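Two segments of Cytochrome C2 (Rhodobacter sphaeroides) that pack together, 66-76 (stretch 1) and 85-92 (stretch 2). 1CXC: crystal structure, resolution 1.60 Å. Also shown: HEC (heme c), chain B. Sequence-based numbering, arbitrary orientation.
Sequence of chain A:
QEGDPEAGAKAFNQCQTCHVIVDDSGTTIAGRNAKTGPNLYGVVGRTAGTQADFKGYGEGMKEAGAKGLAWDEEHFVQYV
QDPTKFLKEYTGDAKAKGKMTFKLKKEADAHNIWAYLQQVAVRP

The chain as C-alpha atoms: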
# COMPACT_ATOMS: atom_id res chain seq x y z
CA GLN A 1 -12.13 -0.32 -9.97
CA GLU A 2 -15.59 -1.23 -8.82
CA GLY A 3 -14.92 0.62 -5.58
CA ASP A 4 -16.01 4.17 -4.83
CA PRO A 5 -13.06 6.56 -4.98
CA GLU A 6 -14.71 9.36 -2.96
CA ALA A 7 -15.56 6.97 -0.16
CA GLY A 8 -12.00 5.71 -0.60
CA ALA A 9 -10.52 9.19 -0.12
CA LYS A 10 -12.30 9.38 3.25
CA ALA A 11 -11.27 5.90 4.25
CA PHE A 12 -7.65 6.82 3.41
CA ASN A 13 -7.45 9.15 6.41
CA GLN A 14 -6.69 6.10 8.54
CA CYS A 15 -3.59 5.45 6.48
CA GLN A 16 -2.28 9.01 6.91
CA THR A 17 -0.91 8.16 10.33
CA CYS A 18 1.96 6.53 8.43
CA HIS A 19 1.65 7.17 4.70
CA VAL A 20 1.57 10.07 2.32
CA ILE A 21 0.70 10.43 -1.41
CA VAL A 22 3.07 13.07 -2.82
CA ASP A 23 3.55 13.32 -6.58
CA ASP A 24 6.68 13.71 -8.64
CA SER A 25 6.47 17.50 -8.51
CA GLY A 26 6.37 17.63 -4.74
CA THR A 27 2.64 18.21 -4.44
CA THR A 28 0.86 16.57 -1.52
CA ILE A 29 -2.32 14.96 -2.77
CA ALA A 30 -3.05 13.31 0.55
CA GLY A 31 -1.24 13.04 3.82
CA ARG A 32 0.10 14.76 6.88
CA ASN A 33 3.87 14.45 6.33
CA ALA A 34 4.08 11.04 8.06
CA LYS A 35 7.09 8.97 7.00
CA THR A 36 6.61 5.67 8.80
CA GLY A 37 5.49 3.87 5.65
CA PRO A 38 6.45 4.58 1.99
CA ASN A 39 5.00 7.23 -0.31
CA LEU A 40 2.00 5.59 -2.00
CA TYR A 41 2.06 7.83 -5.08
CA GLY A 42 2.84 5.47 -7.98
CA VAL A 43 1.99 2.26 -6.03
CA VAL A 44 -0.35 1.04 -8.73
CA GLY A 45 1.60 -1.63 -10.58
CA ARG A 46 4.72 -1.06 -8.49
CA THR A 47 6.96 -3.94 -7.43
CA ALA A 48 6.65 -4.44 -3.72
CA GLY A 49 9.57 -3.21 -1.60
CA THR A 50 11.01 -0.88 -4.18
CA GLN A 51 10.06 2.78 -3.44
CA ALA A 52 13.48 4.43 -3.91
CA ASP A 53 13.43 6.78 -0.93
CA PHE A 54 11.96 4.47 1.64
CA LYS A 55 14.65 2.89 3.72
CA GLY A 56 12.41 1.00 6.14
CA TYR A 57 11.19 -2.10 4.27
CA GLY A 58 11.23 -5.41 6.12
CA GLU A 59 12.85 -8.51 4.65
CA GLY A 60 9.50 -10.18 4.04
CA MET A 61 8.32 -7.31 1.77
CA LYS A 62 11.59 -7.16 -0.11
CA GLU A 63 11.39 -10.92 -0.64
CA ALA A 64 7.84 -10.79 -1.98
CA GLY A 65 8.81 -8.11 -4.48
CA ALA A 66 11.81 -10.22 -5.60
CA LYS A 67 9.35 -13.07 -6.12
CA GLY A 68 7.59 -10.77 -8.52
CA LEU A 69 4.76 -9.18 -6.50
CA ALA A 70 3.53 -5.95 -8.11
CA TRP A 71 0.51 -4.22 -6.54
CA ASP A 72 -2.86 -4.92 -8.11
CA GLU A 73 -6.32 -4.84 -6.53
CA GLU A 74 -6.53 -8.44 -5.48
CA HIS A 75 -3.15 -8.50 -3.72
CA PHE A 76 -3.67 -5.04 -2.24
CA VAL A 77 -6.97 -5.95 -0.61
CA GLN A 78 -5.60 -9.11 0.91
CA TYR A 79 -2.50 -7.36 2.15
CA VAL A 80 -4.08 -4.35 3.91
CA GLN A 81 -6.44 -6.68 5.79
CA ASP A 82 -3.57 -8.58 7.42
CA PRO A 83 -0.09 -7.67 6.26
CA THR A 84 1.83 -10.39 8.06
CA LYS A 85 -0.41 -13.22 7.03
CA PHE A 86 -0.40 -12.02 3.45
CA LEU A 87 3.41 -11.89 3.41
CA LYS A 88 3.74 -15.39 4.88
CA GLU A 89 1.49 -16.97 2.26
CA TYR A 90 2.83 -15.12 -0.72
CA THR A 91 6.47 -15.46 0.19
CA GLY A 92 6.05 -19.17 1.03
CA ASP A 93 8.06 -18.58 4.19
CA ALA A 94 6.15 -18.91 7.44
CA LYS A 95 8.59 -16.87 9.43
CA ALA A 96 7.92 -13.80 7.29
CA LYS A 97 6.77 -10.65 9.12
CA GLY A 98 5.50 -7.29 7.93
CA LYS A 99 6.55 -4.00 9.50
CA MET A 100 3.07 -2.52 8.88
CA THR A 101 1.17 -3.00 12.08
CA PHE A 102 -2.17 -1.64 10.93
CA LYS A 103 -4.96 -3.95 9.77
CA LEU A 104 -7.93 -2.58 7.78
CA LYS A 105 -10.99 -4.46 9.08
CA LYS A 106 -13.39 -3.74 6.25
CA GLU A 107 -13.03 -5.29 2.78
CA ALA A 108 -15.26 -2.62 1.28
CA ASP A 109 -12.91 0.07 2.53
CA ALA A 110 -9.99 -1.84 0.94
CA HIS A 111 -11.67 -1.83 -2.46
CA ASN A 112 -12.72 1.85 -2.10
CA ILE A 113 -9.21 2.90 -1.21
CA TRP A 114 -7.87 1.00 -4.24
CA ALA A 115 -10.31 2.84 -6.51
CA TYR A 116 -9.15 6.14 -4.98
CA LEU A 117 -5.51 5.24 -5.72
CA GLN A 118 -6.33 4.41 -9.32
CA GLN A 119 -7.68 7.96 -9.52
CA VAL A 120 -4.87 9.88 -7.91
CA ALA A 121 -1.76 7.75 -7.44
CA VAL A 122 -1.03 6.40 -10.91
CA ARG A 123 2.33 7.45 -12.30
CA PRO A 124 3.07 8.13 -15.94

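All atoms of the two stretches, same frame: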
# COMPACT_ATOMS: atom_id res chain seq x y z
N ALA A 66 10.87 -9.41 -4.80
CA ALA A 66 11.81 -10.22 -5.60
C ALA A 66 11.10 -11.40 -6.27
O ALA A 66 11.45 -11.80 -7.37
CB ALA A 66 12.91 -10.83 -4.74
N LYS A 67 10.13 -11.98 -5.58
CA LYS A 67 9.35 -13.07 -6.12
C LYS A 67 8.56 -12.58 -7.31
O LYS A 67 7.75 -13.33 -7.85
CB LYS A 67 8.36 -13.57 -5.08
CG LYS A 67 8.63 -14.99 -4.58
CD LYS A 67 9.10 -14.98 -3.14
CE LYS A 67 10.47 -15.64 -3.02
NZ LYS A 67 11.54 -14.65 -3.06
N GLY A 68 8.34 -11.28 -7.40
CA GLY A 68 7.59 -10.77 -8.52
C GLY A 68 6.26 -10.12 -8.15
O GLY A 68 5.57 -9.63 -9.03
N LEU A 69 6.03 -9.81 -6.87
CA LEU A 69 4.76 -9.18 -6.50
C LEU A 69 4.68 -7.70 -6.86
O LEU A 69 5.63 -6.95 -6.65
CB LEU A 69 4.52 -9.30 -5.01
CG LEU A 69 3.45 -8.37 -4.43
CD1 LEU A 69 2.08 -8.75 -4.97
CD2 LEU A 69 3.46 -8.41 -2.90
N ALA A 70 3.75 -7.34 -7.73
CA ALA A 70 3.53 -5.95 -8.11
C ALA A 70 2.10 -5.63 -7.63
O ALA A 70 1.19 -6.42 -7.83
CB ALA A 70 3.60 -5.85 -9.62
N TRP A 71 1.83 -4.45 -7.11
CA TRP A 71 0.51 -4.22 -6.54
C TRP A 71 -0.68 -4.10 -7.47
O TRP A 71 -0.62 -3.36 -8.47
CB TRP A 71 0.57 -2.98 -5.63
CG TRP A 71 1.46 -3.22 -4.42
CD1 TRP A 71 2.67 -2.60 -4.31
CD2 TRP A 71 1.20 -4.09 -3.39
NE1 TRP A 71 3.18 -3.08 -3.20
CE2 TRP A 71 2.35 -3.95 -2.62
CE3 TRP A 71 0.20 -4.99 -3.03
CZ2 TRP A 71 2.52 -4.68 -1.47
CZ3 TRP A 71 0.37 -5.73 -1.87
CH2 TRP A 71 1.52 -5.57 -1.10
N ASP A 72 -1.63 -5.03 -7.36
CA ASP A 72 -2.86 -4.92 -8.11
C ASP A 72 -3.99 -4.93 -7.08
O ASP A 72 -3.73 -5.17 -5.89
CB ASP A 72 -3.06 -6.01 -9.15
CG ASP A 72 -2.73 -7.40 -8.68
OD1 ASP A 72 -2.82 -7.63 -7.48
OD2 ASP A 72 -2.84 -8.30 -9.51
N GLU A 73 -5.25 -4.88 -7.49
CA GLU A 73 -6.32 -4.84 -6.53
C GLU A 73 -6.47 -6.10 -5.72
O GLU A 73 -6.59 -6.06 -4.50
CB GLU A 73 -7.63 -4.56 -7.22
CG GLU A 73 -8.78 -4.37 -6.23
CD GLU A 73 -10.03 -3.73 -6.81
OE1 GLU A 73 -10.13 -3.62 -8.03
OE2 GLU A 73 -11.00 -3.59 -6.07
N GLU A 74 -6.33 -7.27 -6.31
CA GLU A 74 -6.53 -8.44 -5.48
C GLU A 74 -5.48 -8.63 -4.42
O GLU A 74 -5.82 -8.99 -3.29
CB GLU A 74 -6.55 -9.72 -6.31
N HIS A 75 -4.21 -8.33 -4.72
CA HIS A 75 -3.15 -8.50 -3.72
C HIS A 75 -3.21 -7.38 -2.69
O HIS A 75 -3.02 -7.62 -1.52
CB HIS A 75 -1.77 -8.53 -4.36
CG HIS A 75 -1.53 -9.82 -5.16
ND1 HIS A 75 -1.92 -9.97 -6.41
CD2 HIS A 75 -1.13 -11.04 -4.70
CE1 HIS A 75 -1.77 -11.23 -6.75
NE2 HIS A 75 -1.28 -11.86 -5.72
N PHE A 76 -3.58 -6.18 -3.13
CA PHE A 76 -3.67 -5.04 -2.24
C PHE A 76 -4.79 -5.28 -1.24
O PHE A 76 -4.57 -5.11 -0.05
CB PHE A 76 -3.99 -3.80 -3.07
CG PHE A 76 -4.30 -2.53 -2.25
CD1 PHE A 76 -3.26 -1.71 -1.84
CD2 PHE A 76 -5.63 -2.21 -1.92
CE1 PHE A 76 -3.56 -0.57 -1.08
CE2 PHE A 76 -5.92 -1.09 -1.16
CZ PHE A 76 -4.88 -0.27 -0.76
N LYS A 85 0.07 -11.96 7.54
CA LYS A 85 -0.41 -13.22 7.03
C LYS A 85 -0.19 -13.22 5.53
O LYS A 85 0.08 -14.26 4.92
CB LYS A 85 -1.90 -13.35 7.34
CG LYS A 85 -2.53 -14.65 6.85
CD LYS A 85 -3.97 -14.77 7.35
CE LYS A 85 -4.92 -15.04 6.19
N PHE A 86 -0.58 -12.12 4.88
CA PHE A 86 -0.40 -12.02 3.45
C PHE A 86 1.03 -12.31 3.05
O PHE A 86 1.27 -13.07 2.13
CB PHE A 86 -0.75 -10.62 2.96
CG PHE A 86 -0.42 -10.43 1.49
CD1 PHE A 86 -1.33 -10.82 0.53
CD2 PHE A 86 0.80 -9.92 1.12
CE1 PHE A 86 -1.03 -10.67 -0.80
CE2 PHE A 86 1.11 -9.78 -0.21
CZ PHE A 86 0.19 -10.15 -1.17
N LEU A 87 2.00 -11.72 3.75
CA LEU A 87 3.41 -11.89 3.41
C LEU A 87 3.87 -13.32 3.65
O LEU A 87 4.65 -13.86 2.86
CB LEU A 87 4.25 -10.97 4.27
CG LEU A 87 4.89 -9.71 3.69
CD1 LEU A 87 4.34 -9.31 2.34
CD2 LEU A 87 4.84 -8.59 4.72
N LYS A 88 3.34 -14.00 4.67
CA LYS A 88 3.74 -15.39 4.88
C LYS A 88 3.22 -16.30 3.76
O LYS A 88 3.92 -17.16 3.23
CB LYS A 88 3.16 -15.89 6.17
CG LYS A 88 3.81 -15.32 7.40
CD LYS A 88 3.32 -16.18 8.55
CE LYS A 88 3.47 -15.45 9.87
NZ LYS A 88 4.86 -15.34 10.26
N GLU A 89 2.00 -16.09 3.29
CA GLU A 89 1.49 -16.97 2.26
C GLU A 89 2.17 -16.73 0.95
O GLU A 89 2.33 -17.64 0.15
CB GLU A 89 -0.01 -16.78 2.10
CG GLU A 89 -0.78 -17.11 3.37
CD GLU A 89 -2.28 -16.81 3.31
N TYR A 90 2.22 -15.47 0.54
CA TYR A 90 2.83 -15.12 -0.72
C TYR A 90 4.26 -15.62 -0.82
O TYR A 90 4.73 -15.95 -1.90
CB TYR A 90 2.81 -13.61 -0.88
CG TYR A 90 3.11 -13.20 -2.31
CD1 TYR A 90 2.09 -13.18 -3.24
CD2 TYR A 90 4.42 -13.01 -2.71
CE1 TYR A 90 2.38 -12.98 -4.58
CE2 TYR A 90 4.71 -12.82 -4.04
CZ TYR A 90 3.69 -12.81 -4.95
OH TYR A 90 3.97 -12.55 -6.27
N THR A 91 5.06 -15.15 0.12
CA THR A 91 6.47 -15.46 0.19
C THR A 91 6.75 -16.97 0.34
O THR A 91 7.77 -17.48 -0.14
CB THR A 91 6.92 -14.64 1.40
OG1 THR A 91 7.85 -13.70 0.94
CG2 THR A 91 7.40 -15.48 2.54
N GLY A 92 5.79 -17.75 0.84
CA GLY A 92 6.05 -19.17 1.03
C GLY A 92 6.98 -19.43 2.21
O GLY A 92 7.25 -20.58 2.56
FE HEC B . 0.98 0.75 5.07
CHA HEC B . 3.63 -0.61 3.46
CHB HEC B . -0.90 0.48 2.24
CHC HEC B . -1.74 1.95 6.76
CHD HEC B . 2.92 1.32 7.83
NA HEC B . 1.28 0.05 3.24
C1A HEC B . 2.45 -0.50 2.75
C2A HEC B . 2.27 -0.94 1.37
C3A HEC B . 0.99 -0.66 1.03
C4A HEC B . 0.40 -0.02 2.19
CMA HEC B . 0.31 -1.05 -0.27
CAA HEC B . 3.33 -1.51 0.44
CBA HEC B . 3.87 -0.42 -0.48
CGA HEC B . 5.17 -0.74 -1.20
O1A HEC B . 6.00 0.13 -1.31
O2A HEC B . 5.41 -1.92 -1.47
NB HEC B . -0.90 1.11 4.61
C1B HEC B . -1.50 1.02 3.36
C2B HEC B . -2.87 1.49 3.40
C3B HEC B . -3.16 1.84 4.70
C4B HEC B . -1.92 1.61 5.43
CMB HEC B . -3.82 1.57 2.20
CAB HEC B . -4.42 2.26 5.21
CBB HEC B . -5.60 1.38 5.21
NC HEC B . 0.66 1.43 6.90
C1C HEC B . -0.54 1.88 7.44
C2C HEC B . -0.35 2.40 8.78
C3C HEC B . 0.95 2.22 9.08
C4C HEC B . 1.58 1.64 7.91
CMC HEC B . -1.37 3.19 9.59
CAC HEC B . 1.59 2.57 10.27
CBC HEC B . 1.17 2.09 11.57
ND HEC B . 2.86 0.44 5.53
C1D HEC B . 3.52 0.74 6.72
C2D HEC B . 4.89 0.29 6.68
C3D HEC B . 5.08 -0.32 5.49
C4D HEC B . 3.82 -0.19 4.77
CMD HEC B . 5.93 0.42 7.79
CAD HEC B . 6.24 -1.21 5.11
CBD HEC B . 5.86 -2.69 5.22
CGD HEC B . 7.05 -3.65 5.39
O1D HEC B . 6.82 -4.80 5.73
O2D HEC B . 8.11 -3.37 4.87

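Two chain segments can pack through van der Waals contact without a hydrogen bond between them, and this pair from cytochrome c2 illustrates the principle; the contact buries 381 Å² in all. The first stretch leaves a helix at Gly68, whose positive phi closes a Schellman motif and would jam a CB against the preceding carbonyl. It then runs extended through Leu69, Ala70 and Trp71 before a new helix begins at Glu73. Asp72 caps that helix, its OD1 accepting from His75 N at 3.2 Å. The second stretch is helical from Lys85 to Thr91, and the backbones stay well apart, with CA of Lys67 7.3 Å from CA of Thr91 and CA of His75 8.4 Å from CA of Phe86.

Aromatic side chains fill this gap. Phe86 and Tyr90, one helical turn apart and both with chi1 near t, point toward the first stretch. Between them they meet Leu69, whose CD2 lies 3.8 Å from CE2 of Phe86, at the edge of that ring, while its CB lies 3.6 Å from CZ of Tyr90 and its CG sits over one face of the tyrosine ring. An apolar residue suits this buried position, since its CB and CG meet one ring and its CD2 the other. Tyr90 is long enough for its OH to come 3.5 Å from Leu69 CB, and its partly exposed place suits a ring ending in a polar group. Trp71 CH2 approaches Phe86 CE2 at 4.3 Å; the same indole donates from NE1 to heme O2A at 3.1 Å, so one side chain links the contact to the cofactor.

His75 is held by its own stretch: ND1 donates to Asp72 OD1 at 2.7 Å. Its CD2 then sits 3.9 Å from Phe86 CZ, and its NE2 4.0 Å from Tyr90 CE1. At the exposed margin, Lys67 CB meets the Tyr90 ring edge, 3.9 Å from Tyr90 CE2. Lys67 CD lies 4.1 Å from Thr91 O, and the amine is hydrogen-bonded elsewhere in the structure.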